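PDB 3OBF: putative transcriptional regulator, IclR family from Arthrobacter aurescens, which probably binds DNA as a transcription factor of the IclR family, of which this chain is the C-terminal, GAF-related domain without the DNA-binding part. Local coordinates for residues Arg6-Pro11 with Thr168-Gly173; Val128-His131 with Met135-Ser138; Ser42-Lys47 with Lys145-Gln150; Val139-Pro144 with Asn154-Ala159. All coordinates share one frame; numbering follows the deposited sequence. Where two conformers were deposited one is given.

In the fold
The four contacts illustrate how chemistry follows depth. Interaction 4, about 9 Å from the chain centre, is buried and apolar and seats helix 150-170 on strand 135-144. Interaction 2 uses the same strand and is partly buried; backbone hydrogen bonds of the hairpin dominate it. Interactions 1 and 3 lie at the surface, about 16 and 17 Å out, and each relies on an arginine: in 1 it supplements helix-to-helix packing, in 3 it reaches from one loop to stack on a histidine of the other. Interactions 1 and 4 share helix 150-170. Interactions 1 and 2 touch, with Thr168 OG1 probably hydrogen-bonded to Tyr129 N, whereas 3 touches 4 through Val148 against Ala143.

Interaction 1 (Arg6-Pro11 with Thr168-Gly173); sequences RRVAYP and TTRLGG
Val8 and Arg170 run antiparallel past one another where helix 3-20 meets the end of helix 150-170. Val8 holds CG1 anti to its backbone N (chi1 158°), which brings this methyl to 3.3 Å from Arg170 CB, a tight aliphatic approach. Its other branch, CG2, lies 4.1 Å from Leu171 CD2, so the valine fork engages two consecutive residues. Beyond CB the Arg170 chain bends at chi2 and chi3 and carries the guanidinium to Pro11, whose CG sits at the edge of the group, 3.7 Å from NH1. That nitrogen is also 3.0 Å from Val8 O, but the angle is too poor for a hydrogen bond. Leu171 also rests on Glu4 and Glu5 of helix 3-20 and on Val128 of the sheet. The helix then closes in a Schellman motif, with Gly172 at positive phi. Replacing Val8 by alanine would probably leave Arg170 CB and Leu171 CD2 without their methyl partners and open a gap between the helices. Chemically, then, two helices near the surface are joined by van der Waals packing, to which the arginine may add a favourable but undirected attraction for the carbonyl oxygen.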
loop_
_atom_site.group_PDB
_atom_site.type_symbol
_atom_site.label_atom_id
_atom_site.label_comp_id
_atom_site.label_asym_id
_atom_site.label_seq_id
_atom_site.Cartn_x
_atom_site.Cartn_y
_atom_site.Cartn_z
ATOM N N ARG A 6 1.319 -13.140 -7.716
ATOM C CA ARG A 6 1.474 -12.404 -8.954
ATOM C C ARG A 6 0.474 -12.866 -10.005
ATOM O O ARG A 6 -0.119 -12.041 -10.717
ATOM C CB ARG A 6 2.914 -12.483 -9.473
ATOM C CG ARG A 6 3.845 -11.461 -8.753
ATOM C CD ARG A 6 5.240 -11.406 -9.357
ATOM N NE ARG A 6 5.937 -12.684 -9.190
ATOM C CZ ARG A 6 6.010 -13.660 -10.096
ATOM N NH1 ARG A 6 6.667 -14.780 -9.801
ATOM N NH2 ARG A 6 5.444 -13.537 -11.291
ATOM N N ARG A 7 0.275 -14.180 -10.075
ATOM C CA ARG A 7 -0.631 -14.750 -11.041
ATOM C C ARG A 7 -2.096 -14.356 -10.738
ATOM O O ARG A 7 -2.844 -13.941 -11.620
ATOM C CB ARG A 7 -0.443 -16.283 -11.094
ATOM C CG ARG A 7 -1.574 -17.043 -11.765
ATOM C CD ARG A 7 -1.043 -18.306 -12.453
ATOM N NE ARG A 7 -0.007 -17.940 -13.439
ATOM C CZ ARG A 7 0.907 -18.778 -13.953
ATOM N NH1 ARG A 7 0.932 -20.063 -13.595
ATOM N NH2 ARG A 7 1.811 -18.335 -14.827
ATOM N N VAL A 8 -2.493 -14.475 -9.485
ATOM C CA VAL A 8 -3.867 -14.207 -9.127
ATOM C C VAL A 8 -4.145 -12.708 -9.230
ATOM O O VAL A 8 -5.244 -12.298 -9.583
ATOM C CB VAL A 8 -4.156 -14.728 -7.703
ATOM C CG1 VAL A 8 -5.340 -14.011 -7.101
ATOM C CG2 VAL A 8 -4.376 -16.232 -7.732
ATOM N N ALA A 9 -3.134 -11.891 -8.950
ATOM C CA ALA A 9 -3.335 -10.469 -8.902
ATOM C C ALA A 9 -3.432 -9.854 -10.270
ATOM O O ALA A 9 -4.127 -8.847 -10.424
ATOM C CB ALA A 9 -2.236 -9.730 -8.069
ATOM N N TYR A 10 -2.712 -10.399 -11.253
ATOM C CA TYR A 10 -2.635 -9.704 -12.535
ATOM C C TYR A 10 -3.999 -9.283 -13.165
ATOM O O TYR A 10 -4.149 -8.120 -13.525
ATOM C CB TYR A 10 -1.749 -10.422 -13.560
ATOM C CG TYR A 10 -1.707 -9.623 -14.836
ATOM C CD1 TYR A 10 -0.791 -8.595 -14.994
ATOM C CD2 TYR A 10 -2.636 -9.851 -15.870
ATOM C CE1 TYR A 10 -0.758 -7.820 -16.157
ATOM C CE2 TYR A 10 -2.605 -9.067 -17.043
ATOM C CZ TYR A 10 -1.667 -8.055 -17.153
ATOM O OH TYR A 10 -1.617 -7.283 -18.270
ATOM N N PRO A 11 -4.981 -10.226 -13.294
ATOM C CA PRO A 11 -6.264 -9.831 -13.898
ATOM C C PRO A 11 -6.990 -8.806 -13.050
ATOM O O PRO A 11 -7.774 -7.991 -13.585
ATOM C CB PRO A 11 -7.106 -11.112 -13.885
ATOM C CG PRO A 11 -6.149 -12.236 -13.620
ATOM C CD PRO A 11 -4.950 -11.651 -12.925
ATOM N N THR A 168 -7.151 -11.751 -2.189
ATOM C CA THR A 168 -7.185 -12.594 -0.996
ATOM C C THR A 168 -8.127 -13.775 -1.210
ATOM O O THR A 168 -7.752 -14.927 -0.970
ATOM C CB THR A 168 -7.667 -11.799 0.217
ATOM O OG1 THR A 168 -6.703 -10.802 0.559
ATOM C CG2 THR A 168 -7.915 -12.718 1.437
ATOM N N THR A 169 -9.352 -13.480 -1.650
ATOM C CA THR A 169 -10.342 -14.499 -1.930
ATOM C C THR A 169 -9.776 -15.520 -2.901
ATOM O O THR A 169 -9.921 -16.723 -2.705
ATOM C CB THR A 169 -11.588 -13.881 -2.585
ATOM O OG1 THR A 169 -12.269 -13.054 -1.635
ATOM C CG2 THR A 169 -12.554 -14.966 -3.106
ATOM N N ARG A 170 -9.116 -15.046 -3.954
ATOM C CA ARG A 170 -8.653 -15.960 -4.972
ATOM C C ARG A 170 -7.464 -16.794 -4.530
ATOM O O ARG A 170 -7.205 -17.832 -5.119
ATOM C CB ARG A 170 -8.344 -15.216 -6.268
ATOM C CG ARG A 170 -9.561 -14.740 -7.022
ATOM C CD ARG A 170 -9.214 -14.817 -8.478
ATOM N NE ARG A 170 -9.819 -13.788 -9.319
ATOM C CZ ARG A 170 -9.148 -13.134 -10.279
ATOM N NH1 ARG A 170 -7.836 -13.379 -10.490
ATOM N NH2 ARG A 170 -9.779 -12.218 -11.009
ATOM N N LEU A 171 -6.756 -16.345 -3.491
ATOM C CA LEU A 171 -5.677 -17.117 -2.872
ATOM C C LEU A 171 -6.179 -18.146 -1.857
ATOM O O LEU A 171 -5.392 -18.880 -1.293
ATOM C CB LEU A 171 -4.660 -16.190 -2.183
ATOM C CG LEU A 171 -3.809 -15.250 -3.034
ATOM C CD1 LEU A 171 -3.015 -14.325 -2.130
ATOM C CD2 LEU A 171 -2.861 -16.012 -3.910
ATOM N N GLY A 172 -7.483 -18.192 -1.601
ATOM C CA GLY A 172 -8.002 -18.994 -0.488
ATOM C C GLY A 172 -7.745 -18.369 0.870
ATOM O O GLY A 172 -7.824 -19.049 1.892
ATOM N N GLY A 173 -7.459 -17.066 0.872
ATOM C CA GLY A 173 -7.075 -16.342 2.068
ATOM C C GLY A 173 -8.267 -15.837 2.837
ATOM O O GLY A 173 -9.381 -15.837 2.330
#

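Interaction 2 (Val128-His131 with Met135-Ser138); sequences VYDH and MVAS
Val128 and Ala137 form an antiparallel hydrogen-bonded pair, while Tyr129 faces Met135 in a non-hydrogen-bonded pair, and the register slips by one residue between them. This is a classic beta bulge in the hairpin of strands 121-129 and 135-144: Val136 and Ala137 both stand opposite Val128. Two bonds secure it. Val128 N donates to Ala137 O over 2.8 Å, from well above the carbonyl plane, and Val136 N gives a straighter bond to Val128 O at 2.9 Å (166°). The side chains of Val128 and Ala137 share one face of the sheet, CB to CB 4.0 Å, where Val128 also meets Ala164, Val167 and Thr168 of helix 150-170. On the other face the Tyr129 ring meets the base of Met135 at a slant, with CE1 3.8 Å from Met135 CB; Met106 of helix 92-108 touches both residues. At the hairpin end Asp130 OD1 accepts from the backbone N atoms of Arg132 and Asn134 in the connecting turn. Val136 crosses this carboxylate at about a right angle, its CG1 3.5 Å from Asp130 OD2. Met135, modelled as selenomethionine, bends at chi3 (-65°) and brings CE to 3.8 Å from Tyr129 OH.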
loop_
_atom_site.group_PDB
_atom_site.type_symbol
_atom_site.label_atom_id
_atom_site.label_comp_id
_atom_site.label_asym_id
_atom_site.label_seq_id
_atom_site.Cartn_x
_atom_site.Cartn_y
_atom_site.Cartn_z
ATOM N N VAL A 128 -3.223 -7.966 1.408
ATOM C CA VAL A 128 -3.665 -9.198 0.790
ATOM C C VAL A 128 -3.234 -10.258 1.766
ATOM O O VAL A 128 -2.120 -10.182 2.280
ATOM C CB VAL A 128 -2.952 -9.410 -0.574
ATOM C CG1 VAL A 128 -3.190 -10.841 -1.114
ATOM C CG2 VAL A 128 -3.435 -8.374 -1.583
ATOM N N TYR A 129 -4.113 -11.216 2.056
ATOM C CA TYR A 129 -3.801 -12.312 2.989
ATOM C C TYR A 129 -3.829 -13.686 2.329
ATOM O O TYR A 129 -4.587 -13.902 1.381
ATOM C CB TYR A 129 -4.786 -12.336 4.175
ATOM C CG TYR A 129 -4.781 -11.072 4.966
ATOM C CD1 TYR A 129 -3.869 -10.877 5.986
ATOM C CD2 TYR A 129 -5.705 -10.072 4.699
ATOM C CE1 TYR A 129 -3.869 -9.680 6.732
ATOM C CE2 TYR A 129 -5.728 -8.903 5.433
ATOM C CZ TYR A 129 -4.805 -8.715 6.441
ATOM O OH TYR A 129 -4.823 -7.537 7.139
ATOM N N ASP A 130 -3.019 -14.607 2.855
ATOM C CA ASP A 130 -3.040 -16.004 2.406
ATOM C C ASP A 130 -3.984 -16.818 3.293
ATOM O O ASP A 130 -4.640 -16.259 4.192
ATOM C CB ASP A 130 -1.625 -16.615 2.369
ATOM C CG ASP A 130 -0.995 -16.855 3.781
ATOM O OD1 ASP A 130 -1.705 -16.894 4.840
ATOM O OD2 ASP A 130 0.255 -17.036 3.814
ATOM N N HIS A 131 -4.063 -18.123 3.027
ATOM C CA HIS A 131 -5.018 -19.001 3.699
ATOM C C HIS A 131 -4.702 -19.187 5.201
ATOM O O HIS A 131 -5.536 -19.623 5.971
ATOM C CB HIS A 131 -5.104 -20.352 2.959
ATOM C CG HIS A 131 -3.870 -21.200 3.099
ATOM N ND1 HIS A 131 -3.701 -22.100 4.135
ATOM C CD2 HIS A 131 -2.751 -21.289 2.336
ATOM C CE1 HIS A 131 -2.534 -22.710 4.001
ATOM N NE2 HIS A 131 -1.938 -22.239 2.917
HETATM N N MSE A 135 -0.320 -11.771 6.179
HETATM C CA MSE A 135 -0.334 -10.739 5.182
HETATM C C MSE A 135 0.802 -11.018 4.199
HETATM O O MSE A 135 1.946 -11.092 4.596
HETATM C CB MSE A 135 -0.182 -9.351 5.808
HETATM C CG MSE A 135 -0.446 -8.223 4.748
HETATM SE SE MSE A 135 0.089 -6.526 5.480
HETATM C CE MSE A 135 -1.225 -6.379 6.950
ATOM N N VAL A 136 0.492 -11.140 2.917
ATOM C CA VAL A 136 1.504 -11.579 1.944
ATOM C C VAL A 136 1.848 -10.561 0.880
ATOM O O VAL A 136 2.851 -10.690 0.197
ATOM C CB VAL A 136 1.119 -12.932 1.266
ATOM C CG1 VAL A 136 1.104 -14.033 2.330
ATOM C CG2 VAL A 136 -0.205 -12.823 0.545
ATOM N N ALA A 137 1.028 -9.523 0.758
ATOM C CA ALA A 137 1.240 -8.538 -0.274
ATOM C C ALA A 137 0.316 -7.393 0.026
ATOM O O ALA A 137 -0.486 -7.460 0.954
ATOM C CB ALA A 137 0.932 -9.133 -1.663
ATOM N N SER A 138 0.412 -6.340 -0.761
ATOM C CA SER A 138 -0.626 -5.357 -0.755
ATOM C C SER A 138 -0.886 -4.801 -2.133
ATOM O O SER A 138 -0.025 -4.842 -3.000
ATOM C CB SER A 138 -0.338 -4.264 0.271
ATOM O OG SER A 138 0.376 -3.222 -0.270
#

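Interaction 3 (Ser42-Lys47 with Lys145-Gln150); sequences SRHQVK and KFRVSQ
A cationic stack at the surface joins two loops here: the one that follows strand 34-40 and the short 3-10 turn between strand 135-144 and helix 150-170. Arg147 reaches across with its chain extended from CG to NE and lays its guanidinium flat on the His44 imidazole. The planes are only 8° apart and the centres 3.9 Å, with Arg147 NH1 lying over the middle of the ring. The same nitrogen donates to the backbone oxygen of His44, NH1 to O 3.0 Å, at an angle of 151°, so one residue offers both a face and a carbonyl to the arginine. NH2 is held separately by a salt bridge to Glu22 OE1, which probably offsets part of its charge. On the opposite face of the imidazole lies Arg43, its CZ 4.1 Å above the plane, so two guanidinium groups enclose the ring and would probably favour its neutral form. The rotation of the ring is set by Ser42, whose OG accepts from His44 ND1 at 3.2 Å and from His44 N at 3.1 Å and is itself bonded to Gly21 O. An alanine in place of His44 would remove the stacking surface and is likely to leave the guanidinium freer to swing, tethered by the carbonyl and Glu22. Beside the stack, Val46 CG2 meets the edge of the Phe146 ring, 4.1 Å from CE2. The whole is a guanidinium-imidazole stack of the parallel kind, built on an ST turn in which Ser42 OG accepts from the backbone N of His44.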
loop_
_atom_site.group_PDB
_atom_site.type_symbol
_atom_site.label_atom_id
_atom_site.label_comp_id
_atom_site.label_asym_id
_atom_site.label_seq_id
_atom_site.Cartn_x
_atom_site.Cartn_y
_atom_site.Cartn_z
ATOM N N SER A 42 -1.372 3.655 -15.484
ATOM C CA SER A 42 -2.450 4.588 -15.790
ATOM C C SER A 42 -2.559 4.810 -17.307
ATOM O O SER A 42 -1.544 4.854 -18.001
ATOM C CB SER A 42 -2.155 5.933 -15.118
ATOM O OG SER A 42 -3.125 6.904 -15.462
ATOM N N ARG A 43 -3.781 4.952 -17.817
ATOM C CA ARG A 43 -3.996 5.241 -19.250
ATOM C C ARG A 43 -3.595 6.683 -19.560
ATOM O O ARG A 43 -3.580 7.097 -20.711
ATOM C CB ARG A 43 -5.464 5.043 -19.663
ATOM C CG ARG A 43 -6.389 6.044 -18.995
ATOM C CD ARG A 43 -7.842 5.872 -19.369
ATOM N NE ARG A 43 -8.640 6.871 -18.671
ATOM C CZ ARG A 43 -8.791 8.129 -19.089
ATOM N NH1 ARG A 43 -8.224 8.538 -20.232
ATOM N NH2 ARG A 43 -9.517 8.978 -18.373
ATOM N N HIS A 44 -3.314 7.457 -18.523
ATOM C CA HIS A 44 -2.788 8.791 -18.734
ATOM C C HIS A 44 -1.795 9.180 -17.664
ATOM O O HIS A 44 -1.988 10.187 -16.975
ATOM C CB HIS A 44 -3.900 9.850 -18.931
ATOM C CG HIS A 44 -4.920 9.937 -17.826
ATOM N ND1 HIS A 44 -5.100 8.964 -16.869
ATOM C CD2 HIS A 44 -5.866 10.874 -17.580
ATOM C CE1 HIS A 44 -6.088 9.307 -16.063
ATOM N NE2 HIS A 44 -6.568 10.465 -16.474
ATOM N N GLN A 45 -0.731 8.388 -17.514
ATOM C CA GLN A 45 0.309 8.749 -16.545
ATOM C C GLN A 45 1.149 9.909 -17.056
ATOM O O GLN A 45 1.356 10.074 -18.265
ATOM C CB GLN A 45 1.196 7.576 -16.126
ATOM C CG GLN A 45 1.450 6.519 -17.157
ATOM C CD GLN A 45 2.654 5.665 -16.805
ATOM O OE1 GLN A 45 2.815 5.217 -15.668
ATOM N NE2 GLN A 45 3.516 5.444 -17.784
ATOM N N VAL A 46 1.583 10.752 -16.132
ATOM C CA VAL A 46 2.546 11.768 -16.485
ATOM C C VAL A 46 3.883 11.229 -15.992
ATOM O O VAL A 46 4.631 10.636 -16.768
ATOM C CB VAL A 46 2.148 13.181 -15.978
ATOM C CG1 VAL A 46 0.967 13.667 -16.774
ATOM C CG2 VAL A 46 1.812 13.178 -14.484
ATOM N N LYS A 47 4.155 11.364 -14.703
ATOM C CA LYS A 47 5.279 10.647 -14.126
ATOM C C LYS A 47 4.880 9.179 -13.903
ATOM O O LYS A 47 3.738 8.885 -13.535
ATOM C CB LYS A 47 5.793 11.355 -12.860
ATOM C CG LYS A 47 6.548 12.684 -13.174
ATOM C CD LYS A 47 7.948 12.409 -13.767
ATOM C CE LYS A 47 8.738 13.686 -14.074
ATOM N NZ LYS A 47 8.482 14.232 -15.438
ATOM N N LYS A 145 -1.173 13.995 -7.334
ATOM C CA LYS A 145 -2.009 14.793 -6.439
ATOM C C LYS A 145 -2.911 15.786 -7.168
ATOM O O LYS A 145 -4.065 15.935 -6.788
ATOM C CB LYS A 145 -1.205 15.510 -5.346
ATOM C CG LYS A 145 -2.095 16.048 -4.202
ATOM C CD LYS A 145 -1.346 16.122 -2.860
ATOM C CE LYS A 145 -2.090 16.967 -1.836
ATOM N NZ LYS A 145 -1.154 17.792 -0.978
ATOM N N PHE A 146 -2.404 16.428 -8.224
ATOM C CA PHE A 146 -3.194 17.458 -8.904
ATOM C C PHE A 146 -4.619 17.007 -9.296
ATOM O O PHE A 146 -5.551 17.806 -9.253
ATOM C CB PHE A 146 -2.444 18.089 -10.098
ATOM C CG PHE A 146 -2.283 17.173 -11.282
ATOM C CD1 PHE A 146 -3.329 16.994 -12.198
ATOM C CD2 PHE A 146 -1.082 16.494 -11.498
ATOM C CE1 PHE A 146 -3.191 16.137 -13.296
ATOM C CE2 PHE A 146 -0.937 15.648 -12.598
ATOM C CZ PHE A 146 -1.994 15.467 -13.495
ATOM N N ARG A 147 -4.799 15.730 -9.644
ATOM C CA ARG A 147 -6.102 15.311 -10.158
ATOM C C ARG A 147 -6.927 14.546 -9.150
ATOM O O ARG A 147 -8.030 14.100 -9.451
ATOM C CB ARG A 147 -5.984 14.561 -11.502
ATOM C CG ARG A 147 -5.020 13.377 -11.554
ATOM C CD ARG A 147 -5.242 12.587 -12.856
ATOM N NE ARG A 147 -4.564 11.283 -12.863
ATOM C CZ ARG A 147 -3.659 10.912 -13.767
ATOM N NH1 ARG A 147 -3.323 11.751 -14.754
ATOM N NH2 ARG A 147 -3.088 9.705 -13.690
ATOM N N VAL A 148 -6.397 14.412 -7.947
ATOM C CA VAL A 148 -7.044 13.618 -6.908
ATOM C C VAL A 148 -7.295 14.493 -5.706
ATOM O O VAL A 148 -6.361 14.982 -5.074
ATOM C CB VAL A 148 -6.199 12.373 -6.448
ATOM C CG1 VAL A 148 -6.950 11.589 -5.393
ATOM C CG2 VAL A 148 -5.870 11.453 -7.616
ATOM N N SER A 149 -8.569 14.688 -5.416
ATOM C CA SER A 149 -9.010 15.400 -4.248
ATOM C C SER A 149 -9.237 14.363 -3.162
ATOM O O SER A 149 -9.203 13.137 -3.427
ATOM C CB SER A 149 -10.341 16.095 -4.565
ATOM O OG SER A 149 -11.335 15.118 -4.823
ATOM N N GLN A 150 -9.474 14.853 -1.941
ATOM C CA GLN A 150 -9.755 13.972 -0.813
ATOM C C GLN A 150 -10.901 13.002 -1.120
ATOM O O GLN A 150 -10.846 11.838 -0.739
ATOM C CB GLN A 150 -10.018 14.759 0.478
ATOM C CG GLN A 150 -9.975 13.873 1.732
ATOM C CD GLN A 150 -9.436 14.603 2.973
ATOM O OE1 GLN A 150 -9.471 15.842 3.061
ATOM N NE2 GLN A 150 -8.934 13.828 3.940
#

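Interaction 4 (Val139-Pro144 with Asn154-Ala159); sequences VLIPAP and NSLGEA
Ile141 of strand 135-144 packs against Leu156 and Ala159 of helix 150-170, a helix-on-sheet contact in the alpha+beta core of this GAF-related domain. The helix follows the strand after a short loop and folds back to cover the sheet. Ile141 points toward it; both branches reach Leu156, and the longer one also Ala159. The CG2 methyl, anti to the backbone N, faces Leu156, with CD2 of the leucine 4.2 Å away. The longer branch leaves beside the backbone N (chi1 -57°) and runs on extended through chi2 at 175°, which carries CD1 out to the helix backbone, 3.5 Å from Leu156 O. A branched side chain can thus address a side chain and a backbone carbonyl of the same residue at once. Leu156 has its CD1 branch extended away from CA, leaving CD2 to meet the isoleucine, while CD1 packs on Val148 at the loop before the helix. Further residues complete the layer: Leu16 of helix 3-20 touches both Ile141 and Ala159, Val124 of the adjacent strand touches Ile141 and Leu156, and Cys160 lies against Ile141 and Val139. The contact is van der Waals packing; the strand's backbone is hydrogen-bonded within the sheet, as at Ile141 with Val124. The contact closes at the tip of the long branch, where Ile141 CD1 comes to 4.4 Å from Ala159 CB.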
loop_
_atom_site.group_PDB
_atom_site.type_symbol
_atom_site.label_atom_id
_atom_site.label_comp_id
_atom_site.label_asym_id
_atom_site.label_seq_id
_atom_site.Cartn_x
_atom_site.Cartn_y
_atom_site.Cartn_z
ATOM N N VAL A 139 -2.097 -4.302 -2.342
ATOM C CA VAL A 139 -2.414 -3.610 -3.588
ATOM C C VAL A 139 -2.261 -2.096 -3.378
ATOM O O VAL A 139 -2.739 -1.565 -2.367
ATOM C CB VAL A 139 -3.836 -3.961 -4.040
ATOM C CG1 VAL A 139 -4.249 -3.105 -5.310
ATOM C CG2 VAL A 139 -3.944 -5.500 -4.294
ATOM N N LEU A 140 -1.577 -1.429 -4.311
ATOM C CA LEU A 140 -1.333 0.003 -4.252
ATOM C C LEU A 140 -1.966 0.704 -5.470
ATOM O O LEU A 140 -1.854 0.217 -6.599
ATOM C CB LEU A 140 0.182 0.278 -4.214
ATOM C CG LEU A 140 0.745 1.708 -4.430
ATOM C CD1 LEU A 140 0.340 2.649 -3.297
ATOM C CD2 LEU A 140 2.309 1.734 -4.650
ATOM N N ILE A 141 -2.639 1.834 -5.218
ATOM C CA ILE A 141 -3.035 2.743 -6.268
ATOM C C ILE A 141 -2.277 4.042 -6.018
ATOM O O ILE A 141 -2.626 4.806 -5.104
ATOM C CB ILE A 141 -4.586 3.020 -6.328
ATOM C CG1 ILE A 141 -5.405 1.717 -6.486
ATOM C CG2 ILE A 141 -4.895 4.005 -7.498
ATOM C CD1 ILE A 141 -6.945 1.933 -6.425
ATOM N N PRO A 142 -1.207 4.288 -6.791
ATOM C CA PRO A 142 -0.594 5.625 -6.742
ATOM C C PRO A 142 -1.208 6.548 -7.799
ATOM O O PRO A 142 -1.634 6.070 -8.835
ATOM C CB PRO A 142 0.856 5.334 -7.074
ATOM C CG PRO A 142 0.761 4.065 -8.089
ATOM C CD PRO A 142 -0.555 3.392 -7.773
ATOM N N ALA A 143 -1.268 7.850 -7.551
ATOM C CA ALA A 143 -1.842 8.803 -8.516
ATOM C C ALA A 143 -1.224 10.216 -8.336
ATOM O O ALA A 143 -0.705 10.532 -7.253
ATOM C CB ALA A 143 -3.364 8.852 -8.369
ATOM N N PRO A 144 -1.246 11.055 -9.393
ATOM C CA PRO A 144 -0.725 12.428 -9.152
ATOM C C PRO A 144 -1.705 13.269 -8.328
ATOM O O PRO A 144 -2.927 13.222 -8.582
ATOM C CB PRO A 144 -0.537 13.011 -10.555
ATOM C CG PRO A 144 -1.195 12.032 -11.520
ATOM C CD PRO A 144 -1.375 10.723 -10.827
ATOM N N ASN A 154 -10.739 8.921 -1.278
ATOM C CA ASN A 154 -11.606 7.970 -0.581
ATOM C C ASN A 154 -12.219 6.923 -1.501
ATOM O O ASN A 154 -12.294 5.756 -1.159
ATOM C CB ASN A 154 -12.668 8.673 0.279
ATOM C CG ASN A 154 -12.114 9.078 1.639
ATOM O OD1 ASN A 154 -11.434 10.101 1.776
ATOM N ND2 ASN A 154 -12.395 8.260 2.657
ATOM N N SER A 155 -12.624 7.345 -2.686
ATOM C CA SER A 155 -13.117 6.412 -3.678
ATOM C C SER A 155 -12.051 5.440 -4.219
ATOM O O SER A 155 -12.353 4.272 -4.450
ATOM C CB SER A 155 -13.745 7.176 -4.825
ATOM O OG SER A 155 -14.418 6.245 -5.632
ATOM N N LEU A 156 -10.824 5.915 -4.448
ATOM C CA LEU A 156 -9.704 5.014 -4.798
ATOM C C LEU A 156 -9.447 3.970 -3.701
ATOM O O LEU A 156 -9.270 2.779 -3.982
ATOM C CB LEU A 156 -8.421 5.794 -5.122
ATOM C CG LEU A 156 -8.558 6.636 -6.413
ATOM C CD1 LEU A 156 -7.346 7.512 -6.656
ATOM C CD2 LEU A 156 -8.772 5.732 -7.611
ATOM N N GLY A 157 -9.465 4.427 -2.449
ATOM C CA GLY A 157 -9.252 3.554 -1.290
ATOM C C GLY A 157 -10.229 2.396 -1.239
ATOM O O GLY A 157 -9.846 1.250 -0.985
ATOM N N GLU A 158 -11.502 2.695 -1.468
ATOM C CA GLU A 158 -12.536 1.660 -1.494
ATOM C C GLU A 158 -12.281 0.704 -2.649
ATOM O O GLU A 158 -12.396 -0.515 -2.498
ATOM C CB GLU A 158 -13.931 2.287 -1.637
ATOM C CG GLU A 158 -15.069 1.277 -1.789
ATOM C CD GLU A 158 -16.452 1.946 -1.790
ATOM O OE1 GLU A 158 -16.554 3.112 -1.343
ATOM O OE2 GLU A 158 -17.438 1.306 -2.221
ATOM N N ALA A 159 -11.933 1.260 -3.804
ATOM C CA ALA A 159 -11.612 0.440 -4.965
ATOM C C ALA A 159 -10.410 -0.461 -4.646
ATOM O O ALA A 159 -10.407 -1.655 -4.963
ATOM C CB ALA A 159 -11.315 1.324 -6.179
#